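Local structure of hydroxynitrile lyase (Passiflora edulis, 5Y02) at residues A[19-22]-A[23-27]; A[84-87]-A[88-91]. The protein is a homodimeric lyase that probably cleaves cyanohydrins such as (R)-mandelonitrile, here bound in the pocket of its alpha/beta-barrel domain. All coordinates share one frame; numbering follows the deposited sequence.

Contact 1. Residues A[19-22]-A[23-27]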
ATOM      1  N   LEU A  19      20.557  -1.786  11.896  1.00 14.87           N
ATOM      2  CA  LEU A  19      19.620  -1.963  13.021  1.00 16.45           C
ATOM      3  C   LEU A  19      19.439  -3.424  13.412  1.00 16.43           C
ATOM      4  O   LEU A  19      19.278  -4.290  12.554  1.00 16.60           O
ATOM      5  CB  LEU A  19      18.250  -1.341  12.705  1.00 17.83           C
ATOM      6  CG  LEU A  19      18.274   0.185  12.578  1.00 19.89           C
ATOM      7  CD1 LEU A  19      16.991   0.706  11.942  1.00 20.69           C
ATOM      8  CD2 LEU A  19      18.499   0.814  13.947  1.00 21.50           C
ATOM      9  N   SER A  20      19.435  -3.706  14.712  1.00 16.84           N
ATOM     10  CA  SER A  20      19.112  -5.063  15.165  1.00 16.58           C
ATOM     11  C   SER A  20      17.666  -5.354  14.775  1.00 16.20           C
ATOM     12  O   SER A  20      16.834  -4.441  14.708  1.00 15.90           O
ATOM     13  CB  SER A  20      19.299  -5.199  16.677  1.00 16.53           C
ATOM     14  OG  SER A  20      18.379  -4.385  17.382  1.00 17.95           O
ATOM     15  N   GLN A  21      17.348  -6.626  14.537  1.00 16.51           N
ATOM     16  CA  GLN A  21      15.946  -6.992  14.336  1.00 16.75           C
ATOM     17  C   GLN A  21      15.140  -6.681  15.589  1.00 16.11           C
ATOM     18  O   GLN A  21      13.967  -6.349  15.510  1.00 15.80           O
ATOM     19  CB  GLN A  21      15.790  -8.460  13.962  1.00 16.23           C
ATOM     20  CG  GLN A  21      14.370  -8.849  13.602  1.00 17.30           C
ATOM     21  CD  GLN A  21      13.788  -8.036  12.466  1.00 17.72           C
ATOM     22  OE1 GLN A  21      14.460  -7.802  11.464  1.00 18.14           O
ATOM     23  NE2 GLN A  21      12.502  -7.618  12.601  1.00 17.91           N
ATOM     24  N   LYS A  22      15.784  -6.742  16.742  1.00 17.92           N
ATOM     25  CA  LYS A  22      15.135  -6.386  17.990  1.00 19.12           C
ATOM     26  C   LYS A  22      14.637  -4.955  17.955  1.00 18.33           C
ATOM     27  O   LYS A  22      13.510  -4.661  18.376  1.00 18.74           O
ATOM     28  CB  LYS A  22      16.133  -6.570  19.139  1.00 22.64           C
ATOM     29  CG  LYS A  22      15.552  -6.409  20.528  1.00 26.59           C
ATOM     30  CD  LYS A  22      16.673  -6.512  21.550  1.00 29.68           C
ATOM     31  CE  LYS A  22      16.260  -7.316  22.765  1.00 35.02           C
ATOM     32  NZ  LYS A  22      15.121  -6.691  23.480  1.00 36.62           N
ATOM     33  N   GLN A  23      15.478  -4.045  17.469  1.00 18.11           N
ATOM     34  CA  GLN A  23      15.081  -2.649  17.387  1.00 17.58           C
ATOM     35  C   GLN A  23      14.033  -2.415  16.290  1.00 16.44           C
ATOM     36  O   GLN A  23      13.136  -1.587  16.465  1.00 16.79           O
ATOM     37  CB  GLN A  23      16.289  -1.734  17.210  1.00 17.77           C
ATOM     38  CG  GLN A  23      15.950  -0.250  17.119  1.00 18.09           C
ATOM     39  CD  GLN A  23      15.335   0.326  18.379  1.00 19.55           C
ATOM     40  OE1 GLN A  23      15.314  -0.315  19.442  1.00 20.98           O
ATOM     41  NE2 GLN A  23      14.831   1.556  18.274  1.00 19.92           N
ATOM     42  N   ILE A  24      14.142  -3.135  15.170  1.00 16.14           N
ATOM     43  CA  ILE A  24      13.126  -3.057  14.115  1.00 16.28           C
ATOM     44  C   ILE A  24      11.763  -3.477  14.683  1.00 16.72           C
ATOM     45  O   ILE A  24      10.764  -2.771  14.493  1.00 16.54           O
ATOM     46  CB  ILE A  24      13.508  -3.885  12.871  1.00 16.66           C
ATOM     47  CG1 ILE A  24      14.694  -3.250  12.149  1.00 16.63           C
ATOM     48  CG2 ILE A  24      12.336  -3.959  11.883  1.00 16.51           C
ATOM     49  CD1 ILE A  24      15.445  -4.202  11.257  1.00 17.42           C
ATOM     50  N   ASP A  25      11.749  -4.603  15.395  1.00 16.77           N
ATOM     51  CA  ASP A  25      10.563  -5.083  16.117  1.00 18.48           C
ATOM     52  C   ASP A  25       9.983  -3.997  17.028  1.00 18.07           C
ATOM     53  O   ASP A  25       8.781  -3.753  17.018  1.00 18.22           O
ATOM     54  CB  ASP A  25      10.877  -6.337  16.950  1.00 20.00           C
ATOM     55  CG  ASP A  25      11.149  -7.593  16.109  1.00 22.14           C
ATOM     56  OD1 ASP A  25      10.878  -7.625  14.884  1.00 23.12           O
ATOM     57  OD2 ASP A  25      11.650  -8.576  16.717  1.00 24.16           O
ATOM     58  N   GLN A  26      10.847  -3.335  17.787  1.00 17.84           N
ATOM     59  CA  GLN A  26      10.431  -2.258  18.675  1.00 19.14           C
ATOM     60  C   GLN A  26       9.812  -1.074  17.907  1.00 17.79           C
ATOM     61  O   GLN A  26       8.786  -0.514  18.323  1.00 16.94           O
ATOM     62  CB  GLN A  26      11.618  -1.779  19.528  1.00 20.48           C
ATOM     63  CG  GLN A  26      11.252  -0.782  20.619  1.00 21.46           C
ATOM     64  CD  GLN A  26      10.241  -1.350  21.588  1.00 23.20           C
ATOM     65  OE1 GLN A  26      10.534  -2.320  22.285  1.00 26.24           O
ATOM     66  NE2 GLN A  26       9.035  -0.786  21.610  1.00 23.66           N
ATOM     67  N   ILE A  27      10.426  -0.709  16.781  1.00 16.68           N
ATOM     68  CA  ILE A  27       9.953   0.406  15.982  1.00 16.48           C
ATOM     69  C   ILE A  27       8.527   0.116  15.492  1.00 16.72           C
ATOM     70  O   ILE A  27       7.651   0.986  15.544  1.00 18.01           O
ATOM     71  CB  ILE A  27      10.908   0.709  14.807  1.00 16.61           C
ATOM     72  CG1 ILE A  27      12.200   1.350  15.328  1.00 16.55           C
ATOM     73  CG2 ILE A  27      10.259   1.663  13.805  1.00 16.58           C
ATOM     74  CD1 ILE A  27      13.313   1.326  14.293  1.00 16.69           C
TER
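Gln23 and Ser20 meet at the first turn of helix 21-37, where Ser20 OG accepts the backbone N-H of Gln23 at 2.9 Å, O to N. The hydroxyl can do so because OG stands between the backbone N and the carbonyl carbon of Ser20 (chi1 65°), turned toward the N-H of Gln23. Gln23 CB lies beside the same oxygen, 3.4 Å from Ser20 OG, and the side chain then runs off toward Glu90 of helix 82-91. This is an N-cap: a serine just before the helix takes up an amide of the first turn that has no preceding turn to bond to. Behind it the regular helical bonds begin, with Ile24 N reaching Ser20 O at 3.0 Å and Asp25 N reaching Gln21 O at 2.8 Å. With CG anti to the backbone N (chi1 -174°) and a bend at chi2, the amide of Gln21 reaches forward along the helix to Asp25, and Gln21 NE2 donates to Asp25 OD1 at 2.8 Å. The donor keeps the acceptor in its own amide plane but comes down on the carboxylate from above, 45° out of the carboxylate plane. Ile24 CG2 comes within 3.7 Å of Gln21 NE2, beside this hydrogen bond, while CG1 lies 4.1 Å from Leu19 CB on the inner side, where Tyr15 of strand 7-15 also touches Ile24.

Contact 2. Residues A[84-87]-A[88-91]. With MXN ((2R)-hydroxy(phenyl)ethanenitrile), chain M.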
ATOM      1  N   ALA A  84       3.100  11.433  17.427  1.00 21.56           N
ATOM      2  CA  ALA A  84       3.527  11.189  16.046  1.00 20.59           C
ATOM      3  C   ALA A  84       4.873  11.824  15.779  1.00 21.08           C
ATOM      4  O   ALA A  84       5.710  11.209  15.134  1.00 19.50           O
ATOM      5  CB  ALA A  84       2.509  11.689  15.056  1.00 20.55           C
ATOM      6  N   LEU A  85       5.102  13.034  16.280  1.00 20.36           N
ATOM      7  CA  LEU A  85       6.395  13.680  16.056  1.00 22.54           C
ATOM      8  C   LEU A  85       7.519  12.932  16.768  1.00 22.45           C
ATOM      9  O   LEU A  85       8.629  12.842  16.238  1.00 21.12           O
ATOM     10  CB  LEU A  85       6.383  15.140  16.499  1.00 23.97           C
ATOM     11  CG  LEU A  85       5.482  16.099  15.726  1.00 25.00           C
ATOM     12  CD1 LEU A  85       5.422  17.417  16.484  1.00 26.60           C
ATOM     13  CD2 LEU A  85       5.955  16.319  14.296  1.00 26.64           C
ATOM     14  N   GLU A  86       7.237  12.398  17.954  1.00 22.10           N
ATOM     15  CA  GLU A  86       8.231  11.600  18.664  1.00 23.70           C
ATOM     16  C   GLU A  86       8.545  10.309  17.935  1.00 21.48           C
ATOM     17  O   GLU A  86       9.702   9.919  17.858  1.00 20.99           O
ATOM     18  CB  GLU A  86       7.805  11.310  20.110  1.00 26.42           C
ATOM     19  CG  GLU A  86       7.828  12.548  21.001  1.00 30.68           C
ATOM     20  CD  GLU A  86       9.193  13.226  21.047  1.00 34.70           C
ATOM     21  OE1 GLU A  86      10.146  12.588  21.523  1.00 40.90           O
ATOM     22  OE2 GLU A  86       9.323  14.387  20.594  1.00 38.52           O
ATOM     23  N   PHE A  87       7.512   9.646  17.414  1.00 19.59           N
ATOM     24  CA  PHE A  87       7.716   8.440  16.619  1.00 19.07           C
ATOM     25  C   PHE A  87       8.515   8.737  15.333  1.00 18.62           C
ATOM     26  O   PHE A  87       9.378   7.950  14.958  1.00 18.49           O
ATOM     27  CB  PHE A  87       6.383   7.769  16.300  1.00 18.81           C
ATOM     28  CG  PHE A  87       6.531   6.541  15.463  1.00 19.03           C
ATOM     29  CD1 PHE A  87       7.159   5.421  15.982  1.00 19.84           C
ATOM     30  CD2 PHE A  87       6.109   6.523  14.140  1.00 19.01           C
ATOM     31  CE1 PHE A  87       7.359   4.296  15.199  1.00 20.24           C
ATOM     32  CE2 PHE A  87       6.286   5.394  13.356  1.00 19.04           C
ATOM     33  CZ  PHE A  87       6.909   4.277  13.890  1.00 19.89           C
ATOM     34  N   ALA A  88       8.258   9.881  14.694  1.00 17.90           N
ATOM     35  CA  ALA A  88       8.956  10.258  13.445  1.00 18.26           C
ATOM     36  C   ALA A  88      10.470  10.324  13.626  1.00 18.62           C
ATOM     37  O   ALA A  88      11.216  10.017  12.702  1.00 18.80           O
ATOM     38  CB  ALA A  88       8.447  11.596  12.918  1.00 18.68           C
ATOM     39  N   LYS A  89      10.899  10.736  14.818  1.00 18.80           N
ATOM     40  CA  LYS A  89      12.330  10.819  15.155  1.00 19.97           C
ATOM     41  C   LYS A  89      13.031   9.464  15.141  1.00 19.54           C
ATOM     42  O   LYS A  89      14.224   9.390  14.854  1.00 18.13           O
ATOM     43  CB  LYS A  89      12.522  11.467  16.529  1.00 21.41           C
ATOM     44  CG  LYS A  89      12.160  12.933  16.562  1.00 23.51           C
ATOM     45  CD  LYS A  89      12.277  13.488  17.973  1.00 24.97           C
ATOM     46  CE  LYS A  89      11.792  14.921  17.992  1.00 27.67           C
ATOM     47  NZ  LYS A  89      12.124  15.604  19.268  1.00 29.80           N
ATOM     48  N   GLU A  90      12.302   8.397  15.458  1.00 18.92           N
ATOM     49  CA  GLU A  90      12.874   7.072  15.334  1.00 20.60           C
ATOM     50  C   GLU A  90      12.557   6.408  14.008  1.00 18.45           C
ATOM     51  O   GLU A  90      13.395   5.707  13.488  1.00 19.15           O
ATOM     52  CB  GLU A  90      12.557   6.190  16.536  1.00 23.45           C
ATOM     53  CG  GLU A  90      11.163   5.648  16.663  1.00 26.10           C
ATOM     54  CD  GLU A  90      11.077   4.452  17.620  1.00 26.87           C
ATOM     55  OE1 GLU A  90      12.025   4.157  18.389  1.00 31.43           O
ATOM     56  OE2 GLU A  90      10.054   3.777  17.594  1.00 25.71           O
ATOM     57  N   PHE A  91      11.371   6.648  13.443  1.00 17.17           N
ATOM     58  CA  PHE A  91      10.963   5.918  12.249  1.00 17.27           C
ATOM     59  C   PHE A  91      11.703   6.333  10.972  1.00 16.71           C
ATOM     60  O   PHE A  91      12.259   5.481  10.299  1.00 16.66           O
ATOM     61  CB  PHE A  91       9.463   6.026  12.045  1.00 16.88           C
ATOM     62  CG  PHE A  91       8.962   5.188  10.912  1.00 17.25           C
ATOM     63  CD1 PHE A  91       9.012   3.803  10.993  1.00 17.31           C
ATOM     64  CD2 PHE A  91       8.454   5.785   9.760  1.00 17.82           C
ATOM     65  CE1 PHE A  91       8.559   3.013   9.941  1.00 17.85           C
ATOM     66  CE2 PHE A  91       7.997   5.009   8.710  1.00 18.28           C
ATOM     67  CZ  PHE A  91       8.046   3.629   8.801  1.00 18.14           C
TER
HETATM   68  C1  MXN M 201       4.189   7.777  10.304  1.00 27.71           C
HETATM   69  C2  MXN M 201       5.462   8.323  10.448  1.00 27.64           C
HETATM   70  C3  MXN M 201       5.743   9.207  11.491  1.00 27.84           C
HETATM   71  C4  MXN M 201       4.742   9.531  12.400  1.00 26.04           C
HETATM   72  C5  MXN M 201       3.467   9.003  12.257  1.00 26.86           C
HETATM   73  C6  MXN M 201       3.183   8.125  11.216  1.00 28.24           C
HETATM   74  C7  MXN M 201       3.937   6.876   9.150  1.00 29.36           C
HETATM   75  C8  MXN M 201       4.179   7.696   7.941  1.00 29.91           C
HETATM   76  N9  MXN M 201       4.370   8.354   6.994  1.00 30.58           N
HETATM   77  O10 MXN M 201       2.577   6.402   9.155  1.00 30.85           O
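Phe87 and Phe91, one helical turn apart, carry the aromatic part of this contact. Their planes lie within 21° of each other, but the rings are offset, with centroids 5.2 Å from one another and little face-to-face overlap. What sits over the Phe87 face is instead Phe91 CB, 3.8 Å from the ring centroid, a CH-pi contact. Both side chains leave with CG anti to the backbone N (chi1 179° for Phe87 and -174° for Phe91), which sends the rings off the same flank of helix 82-91, and Tyr31 meets both.

Two backbone N-H groups meet at Phe87 O: Phe91 N at 2.8 Å, nearly along the C=O axis, and Glu90 N at 3.0 Å, well above the carbonyl plane. Among the charged groups, Glu86 and Lys89 run alongside each other with their ends on the same side, and Glu86 OE2 forms a long, weak salt bridge with Lys89 NZ (3.3 Å). Glu90 OE2 lies 3.6 Å from Phe87 CE1; Asp30 OD2 close by, a like charge, may favour protonation of one carboxylate.

Toward the mandelonitrile phenyl, Ala84 O approaches C4 at 3.4 Å, while the side-chain contacts are apolar: C4 meets the Phe87 ring edge, 3.7 Å from CD2, and Ala84, Ala88 and Phe91 pack nearby. Replacing Phe87 by an alanine would probably leave the ligand phenyl without its edge neighbour and Phe91 CB without the ring face it packs on. The chemistry is consistent with side chains of this helix forming a largely apolar wall round the phenyl, while Tyr31 OH and His9 NE2 hydrogen-bond the ligand.

From the N terminus, strand 7-15 leads through a loop into contact 1, at the start of helix 21-37; contact 2 comes much later, in helix 82-91. Each is a local contact within continuous chain and closes no long loop, and the two follow in series, neither nested nor crossed. Their centres are 15 Å apart, yet the helices touch: Ile27 O lies 3.3 Å from Phe87 CE1, and Ile27 CG2 lies 3.7 Å from Phe91 CD1. Ile27, with Gln23 beside Glu90, thus joins the two, packing helix 21-37 against helix 82-91, while Tyr15 of strand 7-15 touches side chains of both contacts and ties the helix pair to the antiparallel sheet.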